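Local coordinates for protein myosin regulatory light chain (PDB 2BL0) that binds calcium through an EF-hand and wraps around the heavy chain of a slime mould myosin II as a light chain of its regulatory domain, at residues Met78-Arg83 / Tyr131-Val135; Leu27-Leu31 / Phe60-Tyr64. The contacts are given in a common frame with arbitrary orientation. Residue numbers count along the deposited sequence, not the author numbering.

Interaction 1 of 2, residues Met78-Arg83 / Tyr131-Val135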
loop_
_atom_site.group_PDB
_atom_site.type_symbol
_atom_site.label_atom_id
_atom_site.label_comp_id
_atom_site.label_asym_id
_atom_site.label_seq_id
_atom_site.Cartn_x
_atom_site.Cartn_y
_atom_site.Cartn_z
ATOM N N MET B 78 19.580 -22.728 -10.903
ATOM C CA MET B 78 19.055 -23.434 -9.736
ATOM C C MET B 78 18.726 -24.888 -10.039
ATOM O O MET B 78 19.018 -25.769 -9.251
ATOM C CB MET B 78 17.795 -22.760 -9.204
ATOM C CG MET B 78 18.044 -21.414 -8.458
ATOM S SD MET B 78 16.589 -20.858 -7.510
ATOM C CE MET B 78 15.740 -19.967 -8.673
ATOM N N LEU B 79 18.093 -25.136 -11.171
ATOM C CA LEU B 79 17.722 -26.510 -11.498
ATOM C C LEU B 79 18.958 -27.369 -11.789
ATOM O O LEU B 79 18.990 -28.542 -11.432
ATOM C CB LEU B 79 16.766 -26.546 -12.678
ATOM C CG LEU B 79 15.356 -27.113 -12.479
ATOM C CD1 LEU B 79 14.905 -27.771 -13.780
ATOM C CD2 LEU B 79 15.172 -28.084 -11.335
ATOM N N ASP B 80 19.948 -26.781 -12.452
ATOM C CA ASP B 80 21.252 -27.425 -12.679
ATOM C C ASP B 80 21.913 -27.785 -11.340
ATOM O O ASP B 80 22.474 -28.873 -11.186
ATOM C CB ASP B 80 22.198 -26.480 -13.436
ATOM C CG ASP B 80 21.886 -26.371 -14.918
ATOM O OD1 ASP B 80 20.997 -27.081 -15.431
ATOM O OD2 ASP B 80 22.511 -25.589 -15.657
ATOM N N ALA B 81 21.872 -26.847 -10.397
ATOM C CA ALA B 81 22.430 -27.066 -9.061
ATOM C C ALA B 81 21.730 -28.230 -8.391
ATOM O O ALA B 81 22.375 -29.128 -7.903
ATOM C CB ALA B 81 22.301 -25.826 -8.209
ATOM N N PHE B 82 20.397 -28.224 -8.376
ATOM C CA PHE B 82 19.658 -29.274 -7.684
ATOM C C PHE B 82 19.808 -30.624 -8.377
ATOM O O PHE B 82 19.881 -31.652 -7.732
ATOM C CB PHE B 82 18.171 -28.914 -7.528
ATOM C CG PHE B 82 17.884 -28.001 -6.365
ATOM C CD1 PHE B 82 18.153 -28.397 -5.064
ATOM C CD2 PHE B 82 17.350 -26.738 -6.565
ATOM C CE1 PHE B 82 17.896 -27.565 -3.999
ATOM C CE2 PHE B 82 17.083 -25.897 -5.498
ATOM C CZ PHE B 82 17.370 -26.303 -4.209
ATOM N N ARG B 83 19.870 -30.624 -9.696
ATOM C CA ARG B 83 20.077 -31.868 -10.427
ATOM C C ARG B 83 21.415 -32.515 -10.046
ATOM O O ARG B 83 21.518 -33.737 -9.969
ATOM C CB ARG B 83 20.044 -31.608 -11.922
ATOM C CG ARG B 83 20.174 -32.873 -12.763
ATOM C CD ARG B 83 19.077 -33.883 -12.524
ATOM N NE ARG B 83 18.859 -34.641 -13.750
ATOM C CZ ARG B 83 19.216 -35.896 -13.963
ATOM N NH1 ARG B 83 19.809 -36.621 -13.007
ATOM N NH2 ARG B 83 18.966 -36.438 -15.161
ATOM N N TYR B 131 12.437 -30.587 -5.577
ATOM C CA TYR B 131 13.217 -29.369 -5.695
ATOM C C TYR B 131 12.739 -28.470 -6.822
ATOM O O TYR B 131 12.856 -27.279 -6.704
ATOM C CB TYR B 131 14.736 -29.634 -5.756
ATOM C CG TYR B 131 15.203 -30.576 -6.830
ATOM C CD1 TYR B 131 15.171 -30.214 -8.165
ATOM C CD2 TYR B 131 15.694 -31.836 -6.507
ATOM C CE1 TYR B 131 15.617 -31.092 -9.168
ATOM C CE2 TYR B 131 16.136 -32.723 -7.493
ATOM C CZ TYR B 131 16.098 -32.336 -8.825
ATOM O OH TYR B 131 16.526 -33.207 -9.796
ATOM N N GLU B 132 12.192 -29.005 -7.915
ATOM C CA GLU B 132 11.595 -28.122 -8.923
ATOM C C GLU B 132 10.419 -27.309 -8.359
ATOM O O GLU B 132 10.251 -26.126 -8.707
ATOM C CB GLU B 132 11.165 -28.905 -10.154
ATOM C CG GLU B 132 10.827 -28.000 -11.340
ATOM C CD GLU B 132 9.420 -27.402 -11.313
ATOM O OE1 GLU B 132 8.505 -28.037 -10.749
ATOM O OE2 GLU B 132 9.234 -26.284 -11.885
ATOM N N SER B 133 9.619 -27.909 -7.485
ATOM C CA SER B 133 8.530 -27.175 -6.828
ATOM C C SER B 133 9.114 -26.076 -5.935
ATOM O O SER B 133 8.543 -25.001 -5.826
ATOM C CB SER B 133 7.624 -28.086 -5.993
ATOM O OG SER B 133 6.945 -29.040 -6.812
ATOM N N PHE B 134 10.265 -26.347 -5.323
ATOM C CA PHE B 134 10.938 -25.372 -4.471
ATOM C C PHE B 134 11.449 -24.216 -5.324
ATOM O O PHE B 134 11.221 -23.063 -4.990
ATOM C CB PHE B 134 12.063 -26.051 -3.666
ATOM C CG PHE B 134 12.796 -25.112 -2.718
ATOM C CD1 PHE B 134 12.166 -24.597 -1.597
ATOM C CD2 PHE B 134 14.106 -24.723 -2.984
ATOM C CE1 PHE B 134 12.846 -23.719 -0.728
ATOM C CE2 PHE B 134 14.792 -23.871 -2.127
ATOM C CZ PHE B 134 14.167 -23.356 -1.012
ATOM N N VAL B 135 12.096 -24.533 -6.444
ATOM C CA VAL B 135 12.555 -23.528 -7.399
ATOM C C VAL B 135 11.354 -22.731 -7.893
ATOM O O VAL B 135 11.370 -21.508 -7.936
ATOM C CB VAL B 135 13.316 -24.179 -8.585
ATOM C CG1 VAL B 135 13.645 -23.143 -9.645
ATOM C CG2 VAL B 135 14.587 -24.878 -8.064
#
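Tyr131, Phe82 and Val135 carry most of the 419 Å² buried where helix 75-85 meets the first turn of helix 131-140. The two short segments run nearly antiparallel, at 155°, with axes 10.1 Å apart, and Phe82 and Tyr131 stand opposite each other with CA atoms 6.7 Å apart. Their rings lie almost parallel, at 9°, but are slid so far that they scarcely overlap; each instead covers the CB of the other residue. Phe82 CB sits 3.6 Å from the centroid of the Tyr131 ring and Tyr131 CB 3.8 Å from that of the Phe82 ring, a reciprocal pair of CH-pi contacts. One turn further along, Val135 reaches both Phe82 (CG2 to CD2, 3.7 Å) and Met78 (CG1 to CE, 3.9 Å), while Leu79 CD2 lies at the edge of the Tyr131 ring, 3.7 Å from Tyr131 CE1. The tip of Phe82 also meets Phe134, CZ to CD2 at 3.8 Å, and both phenylalanines pack against apolar side chains of the myosin heavy chain. No hydrogen bond crosses between the segments; the hydroxyl of Tyr131 pairs with Asp86, an inferred calcium-site residue. Joining the entering helix of one EF-hand to the exiting helix of its partner, the loops of the two motifs being linked by antiparallel strands 92-94 and 128-130, this packing is typical of an EF-hand pair in the calmodulin superfamily.

Interaction 2 of 2, residues Leu27-Leu31 / Phe60-Tyr64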
loop_
_atom_site.group_PDB
_atom_site.type_symbol
_atom_site.label_atom_id
_atom_site.label_comp_id
_atom_site.label_asym_id
_atom_site.label_seq_id
_atom_site.Cartn_x
_atom_site.Cartn_y
_atom_site.Cartn_z
ATOM N N LEU B 27 20.084 -2.190 1.612
ATOM C CA LEU B 27 20.032 -2.121 0.159
ATOM C C LEU B 27 19.653 -3.461 -0.442
ATOM O O LEU B 27 18.807 -3.523 -1.297
ATOM C CB LEU B 27 21.381 -1.636 -0.407
ATOM C CG LEU B 27 21.483 -1.506 -1.939
ATOM C CD1 LEU B 27 20.432 -0.569 -2.534
ATOM C CD2 LEU B 27 22.873 -1.051 -2.337
ATOM N N GLY B 28 20.279 -4.543 0.010
ATOM C CA GLY B 28 19.932 -5.860 -0.482
ATOM C C GLY B 28 18.453 -6.163 -0.314
ATOM O O GLY B 28 17.789 -6.579 -1.263
ATOM N N SER B 29 17.936 -5.941 0.892
ATOM C CA SER B 29 16.523 -6.185 1.207
ATOM C C SER B 29 15.582 -5.395 0.315
ATOM O O SER B 29 14.589 -5.916 -0.169
ATOM C CB SER B 29 16.247 -5.855 2.677
ATOM O OG SER B 29 16.952 -6.771 3.491
ATOM N N ALA B 30 15.931 -4.136 0.078
ATOM C CA ALA B 30 15.124 -3.245 -0.757
ATOM C C ALA B 30 15.129 -3.685 -2.228
ATOM O O ALA B 30 14.070 -3.709 -2.873
ATOM C CB ALA B 30 15.610 -1.797 -0.593
ATOM N N LEU B 31 16.299 -4.039 -2.765
ATOM C CA LEU B 31 16.397 -4.573 -4.132
ATOM C C LEU B 31 15.589 -5.853 -4.276
ATOM O O LEU B 31 14.791 -6.026 -5.218
ATOM C CB LEU B 31 17.857 -4.842 -4.513
ATOM C CG LEU B 31 18.732 -3.618 -4.664
ATOM C CD1 LEU B 31 20.170 -4.056 -4.658
ATOM C CD2 LEU B 31 18.382 -2.839 -5.928
ATOM N N PHE B 60 18.967 4.525 -5.258
ATOM C CA PHE B 60 18.237 3.279 -5.266
ATOM C C PHE B 60 17.727 2.994 -6.666
ATOM O O PHE B 60 17.836 1.870 -7.135
ATOM C CB PHE B 60 17.070 3.362 -4.291
ATOM C CG PHE B 60 16.276 2.096 -4.154
ATOM C CD1 PHE B 60 16.898 0.856 -3.952
ATOM C CD2 PHE B 60 14.900 2.144 -4.144
ATOM C CE1 PHE B 60 16.130 -0.284 -3.773
ATOM C CE2 PHE B 60 14.151 1.004 -3.969
ATOM C CZ PHE B 60 14.770 -0.202 -3.780
ATOM N N LYS B 61 17.166 4.011 -7.323
ATOM C CA LYS B 61 16.671 3.848 -8.703
ATOM C C LYS B 61 17.765 3.400 -9.648
ATOM O O LYS B 61 17.578 2.466 -10.432
ATOM C CB LYS B 61 16.072 5.160 -9.201
ATOM C CG LYS B 61 14.708 5.442 -8.640
ATOM C CD LYS B 61 14.226 6.826 -9.069
ATOM C CE LYS B 61 12.848 7.111 -8.546
ATOM N NZ LYS B 61 12.296 8.375 -9.099
ATOM N N THR B 62 18.903 4.076 -9.563
ATOM C CA THR B 62 20.048 3.827 -10.410
ATOM C C THR B 62 20.567 2.400 -10.210
ATOM O O THR B 62 20.833 1.689 -11.168
ATOM C CB THR B 62 21.178 4.848 -10.110
ATOM O OG1 THR B 62 20.724 6.205 -10.335
ATOM C CG2 THR B 62 22.303 4.674 -11.073
ATOM N N VAL B 63 20.713 1.987 -8.961
ATOM C CA VAL B 63 21.205 0.658 -8.633
ATOM C C VAL B 63 20.216 -0.411 -9.118
ATOM O O VAL B 63 20.604 -1.396 -9.752
ATOM C CB VAL B 63 21.459 0.518 -7.129
ATOM C CG1 VAL B 63 21.756 -0.951 -6.752
ATOM C CG2 VAL B 63 22.625 1.378 -6.727
ATOM N N TYR B 64 18.931 -0.176 -8.842
ATOM C CA TYR B 64 17.889 -1.137 -9.162
ATOM C C TYR B 64 17.742 -1.341 -10.653
ATOM O O TYR B 64 17.445 -2.442 -11.095
ATOM C CB TYR B 64 16.542 -0.727 -8.552
ATOM C CG TYR B 64 15.422 -1.683 -8.924
ATOM C CD1 TYR B 64 15.240 -2.872 -8.241
ATOM C CD2 TYR B 64 14.562 -1.386 -9.967
ATOM C CE1 TYR B 64 14.215 -3.754 -8.593
ATOM C CE2 TYR B 64 13.548 -2.257 -10.347
ATOM C CZ TYR B 64 13.375 -3.438 -9.644
ATOM O OH TYR B 64 12.362 -4.287 -9.984
#
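Leu31 lays its CD2 methyl across the start of the Tyr64 side chain, 3.7 Å from Tyr64 CA and 3.8 Å from Tyr64 CB, and the same methyl lies 4.0 Å from both Phe60 CE1 and Val63 CG1. It thereby spans one turn of helix 57-64. The Phe60 ring reaches over to helix 27-33: its CE1 is 3.6 Å from Ala30 CB, and its CD1 is 4.1 Å from Leu27 CD1, which meets the ring near its edge. Helix 27-33 is the exiting helix of the first EF-hand, which holds the bound calcium about 12 Å from the side chain of Ala30; helix 57-64 is probably that of a second, EF-hand-like helix-loop-helix paired with it through strands 22-23 and 54-55. The segments cross at -67° with axes 11.1 Å apart, so apolar side chains fill the gap between the backbones. Ile7 of helix 4-14 touches Phe60 and Tyr64, whereas Ile46 of helix 40-50 packs on Leu27 and Val63. At its polar end, Tyr64 hydrogen-bonds the carbonyl oxygen of Leu34.

From the N terminus, helix 4-14 and the calcium-binding loop lead into helix 27-33, where interaction 2 opens. The chain then runs through helix 40-50 and strand 54-55, which pairs with strand 22-23, before Phe60-Tyr64 closes that loop. Interaction 2 thus joins helix 27-33 to helix 57-64 in the N-terminal half. A linker leads on to helix 75-85, where interaction 1 opens; it closes at residues 131-135, after two further helices and strands 92-94 and 128-130, joining the first and last helices of the C-terminal half. The two loops follow in series, neither nesting nor crossing. The centres of the two contacts lie 26 Å apart on opposite sides of the chain's centre, without touching.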